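Local coordinates for protein NAD(P)H-flavin oxidoreductase (Staphylococcus epidermidis ATCC 12228, PDB 3GBH) that probably catalyses NAD(P)H-dependent reduction of substrates through a bound flavin mononucleotide, as a member of the nitroreductase family, at residues P46-M51 / P125-L130; G165-E170 / V186-I191. One frame throughout, in Å; residues are numbered along the deposited sequence.

Contact 1 of 2, residues P46-M51 / P125-L130; sequences PSSVNM and PYYKNL. With FMN (flavin mononucleotide), chain E.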
loop_
_atom_site.group_PDB
_atom_site.type_symbol
_atom_site.label_atom_id
_atom_site.label_comp_id
_atom_site.label_asym_id
_atom_site.label_seq_id
_atom_site.Cartn_x
_atom_site.Cartn_y
_atom_site.Cartn_z
ATOM N N PRO B 46 -9.702 -9.875 -23.663
ATOM C CA PRO B 46 -8.728 -10.495 -24.535
ATOM C C PRO B 46 -9.245 -11.836 -25.046
ATOM O O PRO B 46 -10.154 -12.427 -24.471
ATOM C CB PRO B 46 -7.527 -10.714 -23.605
ATOM C CG PRO B 46 -8.153 -10.944 -22.273
ATOM C CD PRO B 46 -9.401 -10.115 -22.240
ATOM N N SER B 47 -8.644 -12.311 -26.125
ATOM C CA SER B 47 -8.957 -13.622 -26.649
ATOM C C SER B 47 -7.743 -14.172 -27.363
ATOM O O SER B 47 -6.859 -13.420 -27.790
ATOM C CB SER B 47 -10.143 -13.559 -27.609
ATOM O OG SER B 47 -9.829 -12.739 -28.731
ATOM N N SER B 48 -7.711 -15.496 -27.507
ATOM C CA SER B 48 -6.568 -16.162 -28.120
ATOM C C SER B 48 -6.425 -15.614 -29.547
ATOM O O SER B 48 -7.398 -15.543 -30.285
ATOM C CB SER B 48 -6.780 -17.702 -28.074
ATOM O OG SER B 48 -5.745 -18.404 -28.742
ATOM N N VAL B 49 -5.211 -15.193 -29.901
ATOM C CA VAL B 49 -4.888 -14.509 -31.174
ATOM C C VAL B 49 -5.881 -13.427 -31.611
ATOM O O VAL B 49 -6.016 -13.146 -32.799
ATOM C CB VAL B 49 -4.544 -15.505 -32.326
ATOM C CG1 VAL B 49 -3.198 -16.188 -31.994
ATOM C CG2 VAL B 49 -5.630 -16.541 -32.528
ATOM N N ASN B 50 -6.518 -12.793 -30.622
ATOM C CA ASN B 50 -7.517 -11.765 -30.852
ATOM C C ASN B 50 -8.646 -12.186 -31.797
ATOM O O ASN B 50 -9.217 -11.354 -32.504
ATOM C CB ASN B 50 -6.846 -10.486 -31.347
ATOM C CG ASN B 50 -7.711 -9.253 -31.140
ATOM O OD1 ASN B 50 -8.492 -9.170 -30.179
ATOM N ND2 ASN B 50 -7.584 -8.293 -32.048
HETATM N N MSE B 51 -8.995 -13.464 -31.766
HETATM C CA MSE B 51 -9.935 -13.990 -32.743
HETATM C C MSE B 51 -11.369 -13.819 -32.298
HETATM O O MSE B 51 -12.252 -14.032 -33.091
HETATM C CB MSE B 51 -9.621 -15.436 -33.088
HETATM C CG MSE B 51 -10.114 -15.835 -34.461
HETATM SE SE MSE B 51 -9.178 -14.896 -35.889
HETATM C CE MSE B 51 -7.455 -15.759 -35.724
ATOM N N PRO B 125 -3.188 -21.884 -40.319
ATOM C CA PRO B 125 -2.959 -23.338 -40.292
ATOM C C PRO B 125 -3.079 -23.951 -38.896
ATOM O O PRO B 125 -3.489 -25.094 -38.747
ATOM C CB PRO B 125 -1.523 -23.482 -40.803
ATOM C CG PRO B 125 -1.263 -22.228 -41.592
ATOM C CD PRO B 125 -2.060 -21.151 -40.912
ATOM N N TYR B 126 -2.710 -23.199 -37.883
ATOM C CA TYR B 126 -2.788 -23.701 -36.519
ATOM C C TYR B 126 -4.252 -23.855 -36.090
ATOM O O TYR B 126 -4.665 -24.948 -35.689
ATOM C CB TYR B 126 -1.962 -22.819 -35.573
ATOM C CG TYR B 126 -2.244 -23.030 -34.114
ATOM C CD1 TYR B 126 -1.992 -24.251 -33.490
ATOM C CD2 TYR B 126 -2.748 -21.985 -33.337
ATOM C CE1 TYR B 126 -2.272 -24.420 -32.126
ATOM C CE2 TYR B 126 -3.025 -22.145 -32.014
ATOM C CZ TYR B 126 -2.785 -23.357 -31.408
ATOM O OH TYR B 126 -3.084 -23.458 -30.060
ATOM N N TYR B 127 -5.045 -22.801 -36.252
ATOM C CA TYR B 127 -6.472 -22.820 -35.852
ATOM C C TYR B 127 -7.296 -23.776 -36.708
ATOM O O TYR B 127 -8.174 -24.474 -36.190
ATOM C CB TYR B 127 -7.081 -21.390 -35.879
ATOM C CG TYR B 127 -7.166 -20.708 -34.503
ATOM C CD1 TYR B 127 -6.170 -20.880 -33.551
ATOM C CD2 TYR B 127 -8.256 -19.895 -34.165
ATOM C CE1 TYR B 127 -6.257 -20.313 -32.285
ATOM C CE2 TYR B 127 -8.358 -19.308 -32.901
ATOM C CZ TYR B 127 -7.333 -19.516 -31.971
ATOM O OH TYR B 127 -7.422 -18.970 -30.725
ATOM N N LYS B 128 -7.022 -23.822 -38.004
ATOM C CA LYS B 128 -7.802 -24.668 -38.904
ATOM C C LYS B 128 -7.545 -26.143 -38.678
ATOM O O LYS B 128 -8.330 -26.976 -39.113
ATOM C CB LYS B 128 -7.501 -24.348 -40.380
ATOM C CG LYS B 128 -8.066 -23.020 -40.850
ATOM C CD LYS B 128 -7.711 -22.781 -42.319
ATOM C CE LYS B 128 -8.388 -21.541 -42.884
ATOM N NZ LYS B 128 -7.888 -21.208 -44.282
ATOM N N ASN B 129 -6.433 -26.475 -38.033
ATOM C CA ASN B 129 -6.102 -27.864 -37.816
ATOM C C ASN B 129 -6.293 -28.356 -36.362
ATOM O O ASN B 129 -6.025 -29.516 -36.079
ATOM C CB ASN B 129 -4.692 -28.115 -38.308
ATOM C CG ASN B 129 -4.607 -28.099 -39.805
ATOM O OD1 ASN B 129 -4.986 -29.061 -40.441
ATOM N ND2 ASN B 129 -4.101 -26.999 -40.384
ATOM N N LEU B 130 -6.787 -27.496 -35.469
ATOM C CA LEU B 130 -7.161 -27.905 -34.128
ATOM C C LEU B 130 -8.316 -28.894 -34.151
ATOM O O LEU B 130 -9.237 -28.761 -34.946
ATOM C CB LEU B 130 -7.603 -26.690 -33.280
ATOM C CG LEU B 130 -6.522 -25.753 -32.763
ATOM C CD1 LEU B 130 -7.161 -24.432 -32.274
ATOM C CD2 LEU B 130 -5.752 -26.410 -31.647
HETATM N N1 FMN E . -0.445 -13.700 -26.059
HETATM C C2 FMN E . 0.835 -14.193 -26.205
HETATM O O2 FMN E . 1.775 -13.399 -26.405
HETATM N N3 FMN E . 1.060 -15.562 -26.141
HETATM C C4 FMN E . 0.026 -16.460 -25.926
HETATM O O4 FMN E . 0.305 -17.673 -25.872
HETATM C C4A FMN E . -1.293 -15.969 -25.790
HETATM N N5 FMN E . -2.378 -16.820 -25.615
HETATM C C5A FMN E . -3.589 -16.287 -25.197
HETATM C C6 FMN E . -4.590 -17.123 -24.707
HETATM C C7 FMN E . -5.791 -16.634 -24.262
HETATM C C7M FMN E . -6.848 -17.560 -23.718
HETATM C C8 FMN E . -6.018 -15.270 -24.310
HETATM C C8M FMN E . -7.319 -14.735 -23.803
HETATM C C9 FMN E . -5.039 -14.416 -24.787
HETATM C C9A FMN E . -3.808 -14.909 -25.251
HETATM N N10 FMN E . -2.798 -14.075 -25.738
HETATM C C10 FMN E . -1.519 -14.581 -25.880
HETATM C "C1'" FMN E . -2.991 -12.564 -25.757
HETATM C "C2'" FMN E . -3.880 -12.192 -26.934
HETATM O "O2'" FMN E . -3.132 -12.140 -28.142
HETATM C "C3'" FMN E . -4.472 -10.814 -26.685
HETATM O "O3'" FMN E . -5.270 -10.846 -25.532
HETATM C "C4'" FMN E . -5.267 -10.288 -27.869
HETATM O "O4'" FMN E . -4.315 -10.086 -28.904
HETATM C "C5'" FMN E . -5.984 -8.995 -27.483
HETATM O "O5'" FMN E . -5.053 -7.967 -27.098
HETATM P P FMN E . -5.148 -7.287 -25.648
HETATM O O1P FMN E . -4.007 -6.288 -25.494
HETATM O O2P FMN E . -5.044 -8.366 -24.598
HETATM O O3P FMN E . -6.448 -6.612 -25.420
HETATM O O HOH W 1 -9.518 -17.318 -30.142
#

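Contact 2 of 2, residues G165-E170 / V186-I191; sequences GGFDKE and VLAIAI. With FMN (flavin mononucleotide), chain H.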
loop_
_atom_site.group_PDB
_atom_site.type_symbol
_atom_site.label_atom_id
_atom_site.label_comp_id
_atom_site.label_asym_id
_atom_site.label_seq_id
_atom_site.Cartn_x
_atom_site.Cartn_y
_atom_site.Cartn_z
ATOM N N GLY B 165 -25.677 -21.952 -16.188
ATOM C CA GLY B 165 -25.174 -23.092 -16.938
ATOM C C GLY B 165 -26.232 -24.166 -17.021
ATOM O O GLY B 165 -26.136 -25.068 -17.832
ATOM N N GLY B 166 -27.283 -24.025 -16.213
ATOM C CA GLY B 166 -28.354 -24.987 -16.147
ATOM C C GLY B 166 -29.413 -24.805 -17.205
ATOM O O GLY B 166 -30.574 -24.584 -16.877
ATOM N N PHE B 167 -29.010 -24.908 -18.471
ATOM C CA PHE B 167 -29.949 -24.905 -19.581
ATOM C C PHE B 167 -29.605 -26.026 -20.564
ATOM O O PHE B 167 -28.515 -26.600 -20.509
ATOM C CB PHE B 167 -30.046 -23.503 -20.252
ATOM C CG PHE B 167 -28.775 -23.005 -20.884
ATOM C CD1 PHE B 167 -27.737 -22.515 -20.115
ATOM C CD2 PHE B 167 -28.642 -22.968 -22.263
ATOM C CE1 PHE B 167 -26.583 -22.032 -20.700
ATOM C CE2 PHE B 167 -27.507 -22.500 -22.836
ATOM C CZ PHE B 167 -26.469 -22.035 -22.065
ATOM N N ASP B 168 -30.547 -26.326 -21.448
ATOM C CA ASP B 168 -30.405 -27.410 -22.435
ATOM C C ASP B 168 -29.457 -27.012 -23.564
ATOM O O ASP B 168 -29.878 -26.519 -24.601
ATOM C CB ASP B 168 -31.787 -27.791 -22.978
ATOM C CG ASP B 168 -31.753 -28.978 -23.941
ATOM O OD1 ASP B 168 -30.652 -29.500 -24.240
ATOM O OD2 ASP B 168 -32.842 -29.355 -24.420
ATOM N N LYS B 169 -28.174 -27.268 -23.350
ATOM C CA LYS B 169 -27.136 -26.957 -24.326
ATOM C C LYS B 169 -27.172 -27.817 -25.589
ATOM O O LYS B 169 -26.693 -27.403 -26.647
ATOM C CB LYS B 169 -25.788 -27.089 -23.644
ATOM C CG LYS B 169 -25.560 -25.921 -22.687
ATOM C CD LYS B 169 -24.299 -26.110 -21.881
ATOM C CE LYS B 169 -24.115 -24.978 -20.910
ATOM N NZ LYS B 169 -23.074 -25.271 -19.906
ATOM N N GLU B 170 -27.724 -29.013 -25.474
ATOM C CA GLU B 170 -27.867 -29.895 -26.631
ATOM C C GLU B 170 -28.782 -29.325 -27.708
ATOM O O GLU B 170 -28.596 -29.598 -28.875
ATOM C CB GLU B 170 -28.422 -31.247 -26.201
ATOM C CG GLU B 170 -27.507 -32.027 -25.289
ATOM C CD GLU B 170 -26.205 -32.434 -25.961
ATOM O OE1 GLU B 170 -26.275 -33.076 -27.039
ATOM O OE2 GLU B 170 -25.119 -32.109 -25.408
ATOM N N VAL B 186 -21.837 -21.642 -24.422
ATOM C CA VAL B 186 -20.831 -21.596 -23.363
ATOM C C VAL B 186 -21.511 -21.353 -22.018
ATOM O O VAL B 186 -21.417 -22.158 -21.098
ATOM C CB VAL B 186 -19.774 -20.498 -23.637
ATOM C CG1 VAL B 186 -18.770 -20.444 -22.478
ATOM C CG2 VAL B 186 -19.049 -20.757 -24.979
ATOM N N LEU B 187 -22.224 -20.241 -21.922
ATOM C CA LEU B 187 -23.041 -19.974 -20.752
ATOM C C LEU B 187 -24.073 -18.934 -21.089
ATOM O O LEU B 187 -23.949 -18.284 -22.123
ATOM C CB LEU B 187 -22.185 -19.482 -19.590
ATOM C CG LEU B 187 -21.760 -18.048 -19.516
ATOM C CD1 LEU B 187 -21.237 -17.705 -18.057
ATOM C CD2 LEU B 187 -20.716 -17.766 -20.570
ATOM N N ALA B 188 -25.091 -18.822 -20.233
ATOM C CA ALA B 188 -26.115 -17.788 -20.361
ATOM C C ALA B 188 -25.935 -16.771 -19.240
ATOM O O ALA B 188 -25.311 -17.084 -18.222
ATOM C CB ALA B 188 -27.481 -18.392 -20.314
ATOM N N ILE B 189 -26.454 -15.553 -19.429
ATOM C CA ILE B 189 -26.393 -14.519 -18.402
ATOM C C ILE B 189 -27.717 -13.776 -18.358
ATOM O O ILE B 189 -28.047 -13.093 -19.326
ATOM C CB ILE B 189 -25.249 -13.504 -18.659
ATOM C CG1 ILE B 189 -23.893 -14.204 -18.881
ATOM C CG2 ILE B 189 -25.138 -12.491 -17.485
ATOM C CD1 ILE B 189 -22.732 -13.250 -19.125
ATOM N N ALA B 190 -28.490 -13.925 -17.272
ATOM C CA ALA B 190 -29.695 -13.113 -17.099
ATOM C C ALA B 190 -29.235 -11.719 -16.729
ATOM O O ALA B 190 -28.333 -11.577 -15.914
ATOM C CB ALA B 190 -30.647 -13.679 -15.965
ATOM N N ILE B 191 -29.877 -10.697 -17.287
ATOM C CA ILE B 191 -29.514 -9.319 -16.966
ATOM C C ILE B 191 -30.790 -8.495 -16.812
ATOM O O ILE B 191 -31.768 -8.710 -17.514
ATOM C CB ILE B 191 -28.562 -8.733 -18.045
ATOM C CG1 ILE B 191 -28.086 -7.318 -17.663
ATOM C CG2 ILE B 191 -29.232 -8.712 -19.441
ATOM C CD1 ILE B 191 -26.993 -6.787 -18.610
HETATM N N1 FMN H . -27.277 -19.949 -10.774
HETATM C C2 FMN H . -28.571 -20.383 -11.025
HETATM O O2 FMN H . -29.528 -19.971 -10.362
HETATM N N3 FMN H . -28.785 -21.304 -12.016
HETATM C C4 FMN H . -27.726 -21.794 -12.785
HETATM O O4 FMN H . -27.958 -22.634 -13.675
HETATM C C4A FMN H . -26.434 -21.371 -12.519
HETATM N N5 FMN H . -25.349 -21.857 -13.227
HETATM C C5A FMN H . -24.140 -21.195 -13.187
HETATM C C6 FMN H . -23.146 -21.441 -14.150
HETATM C C7 FMN H . -21.941 -20.773 -14.109
HETATM C C7M FMN H . -20.885 -21.052 -15.144
HETATM C C8 FMN H . -21.700 -19.854 -13.082
HETATM C C8M FMN H . -20.419 -19.086 -12.975
HETATM C C9 FMN H . -22.675 -19.613 -12.132
HETATM C C9A FMN H . -23.913 -20.264 -12.164
HETATM N N10 FMN H . -24.915 -20.010 -11.216
HETATM C C10 FMN H . -26.213 -20.443 -11.493
HETATM C "C1'" FMN H . -24.723 -18.951 -10.150
HETATM C "C2'" FMN H . -23.822 -19.546 -9.068
HETATM O "O2'" FMN H . -24.552 -20.424 -8.229
HETATM C "C3'" FMN H . -23.197 -18.406 -8.256
HETATM O "O3'" FMN H . -22.341 -17.668 -9.092
HETATM C "C4'" FMN H . -22.425 -18.869 -7.019
HETATM O "O4'" FMN H . -23.335 -19.474 -6.100
HETATM C "C5'" FMN H . -21.713 -17.685 -6.370
HETATM O "O5'" FMN H . -22.663 -16.709 -5.958
HETATM P P FMN H . -22.560 -15.209 -6.498
HETATM O O1P FMN H . -23.650 -14.376 -5.888
HETATM O O2P FMN H . -22.630 -15.261 -7.996
HETATM O O3P FMN H . -21.219 -14.620 -6.128
HETATM O O HOH W 2 -22.443 -22.842 -18.610
HETATM O O HOH W 3 -20.846 -25.401 -21.231
#

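Contact 1 of 2, residues P46-M51 / P125-L130
The flavin-binding loop of this nitroreductase fold, 46-51, is buttressed by Tyr127 near the C-terminal end of helix 113-128. The phenol reaches Ser48, whose hydroxyl meets it at the ring edge, near the ring plane: Ser48 OG lies 2.7 Å from Tyr127 OH, close enough for a hydrogen bond, though its proton may go to another acceptor. With OG trans to the serine nitrogen (chi1 176°), this short side chain is directed at the phenol. A water accepts from Tyr127 OH at 2.7 Å and donates to Ser48 O at 2.8 Å, so the phenol oxygen is tied through it to the Ser48 carbonyl as well as lying against the serine hydroxyl. Tyrosine suits the place because its ring also offers carbon for packing. Val49 points at the incoming phenol and meets its ring obliquely, CG2 lying 3.5 Å from Tyr127 CZ, while Met51, present as selenomethionine, runs alongside it the other way with CB 4.1 Å from Tyr127 CE2. Val49 and Asn50 both have left-handed backbone angles, which asparagine accepts readily and valine seldom does; bonds from Asn50 N to Ser47 O and from Met51 N to Ser48 O close the turn. The same loop also meets the flavin: Pro46 CB lies 3.0 Å from the ribityl O3', and Ser48 N lies 3.6 Å from ring atom C8 and donates to Asp142 OD1. Arg18 and Arg203 of the second subunit pack on this loop. Within 125-130, Asn129 ND2 donates to Pro125 O at 2.6 Å, almost straight at 171°, on a lone pair in the carbonyl plane.

Contact 2 of 2, residues G165-E170 / V186-I191
Phe167 lays one corner of its ring against the strand at Ala188, CE1 standing 3.6 Å from Ala188 N and 3.8 Å from Ala188 CB. With CG set between the backbone nitrogen and the carbonyl carbon (chi1 63°), the ring swings from the loop toward strand 183-192, which it meets obliquely. Alanine suits the spot because its single methyl lets the large ring come close to the main chain. The Phe72 ring meets that of Phe167 with planes about 10° apart, and Lys169 CG rests over one face of the Phe167 ring, 3.9 Å above its plane and offset toward the rim. From there the lysine runs on fully extended, with all torsions beyond CG close to trans, carrying its ammonium group along to the neighbourhood of Val186 O. The two do not bond directly, for Lys169 NZ and Val186 O are 3.7 Å apart. Two waters bridge them instead, each accepting from NZ and donating to the carbonyl. A long, flexible residue with a charged end serves well here, pairing apolar methylenes with a solvated tip. At the other end of the loop, glycines bring bare backbone up to the flavin: Gly166 N donates to FMN O4 at 3.0 Å, and Gly165 N lies 3.0 Å from N5. Gly166 centres an inverse gamma turn, while Val186 and Leu187 together face Ile88 across the sheet, a classic beta bulge beside the flavin pocket of a nitroreductase fold.

In the fold
From the N terminus the chain passes helix 32-42 and enters 46-51, then runs through strands 54-59 and 84-91 and several helices before 125-130 returns to it, so contact 1 closes a long excursion of helices, strands and loops. Helix 132-156 follows and leads to strand 160-164. Contact 2 then closes a much shorter loop, joining the turn after that strand to the adjacent strand 183-192. The two neither nest nor cross; the centres of contact 1 and contact 2 lie about 24 Å apart, without touching. The flavin relates them across a subunit boundary: the FMN beside contact 1 is also bonded by Gly166 N of the second subunit, from that subunit's own 165-170 segment.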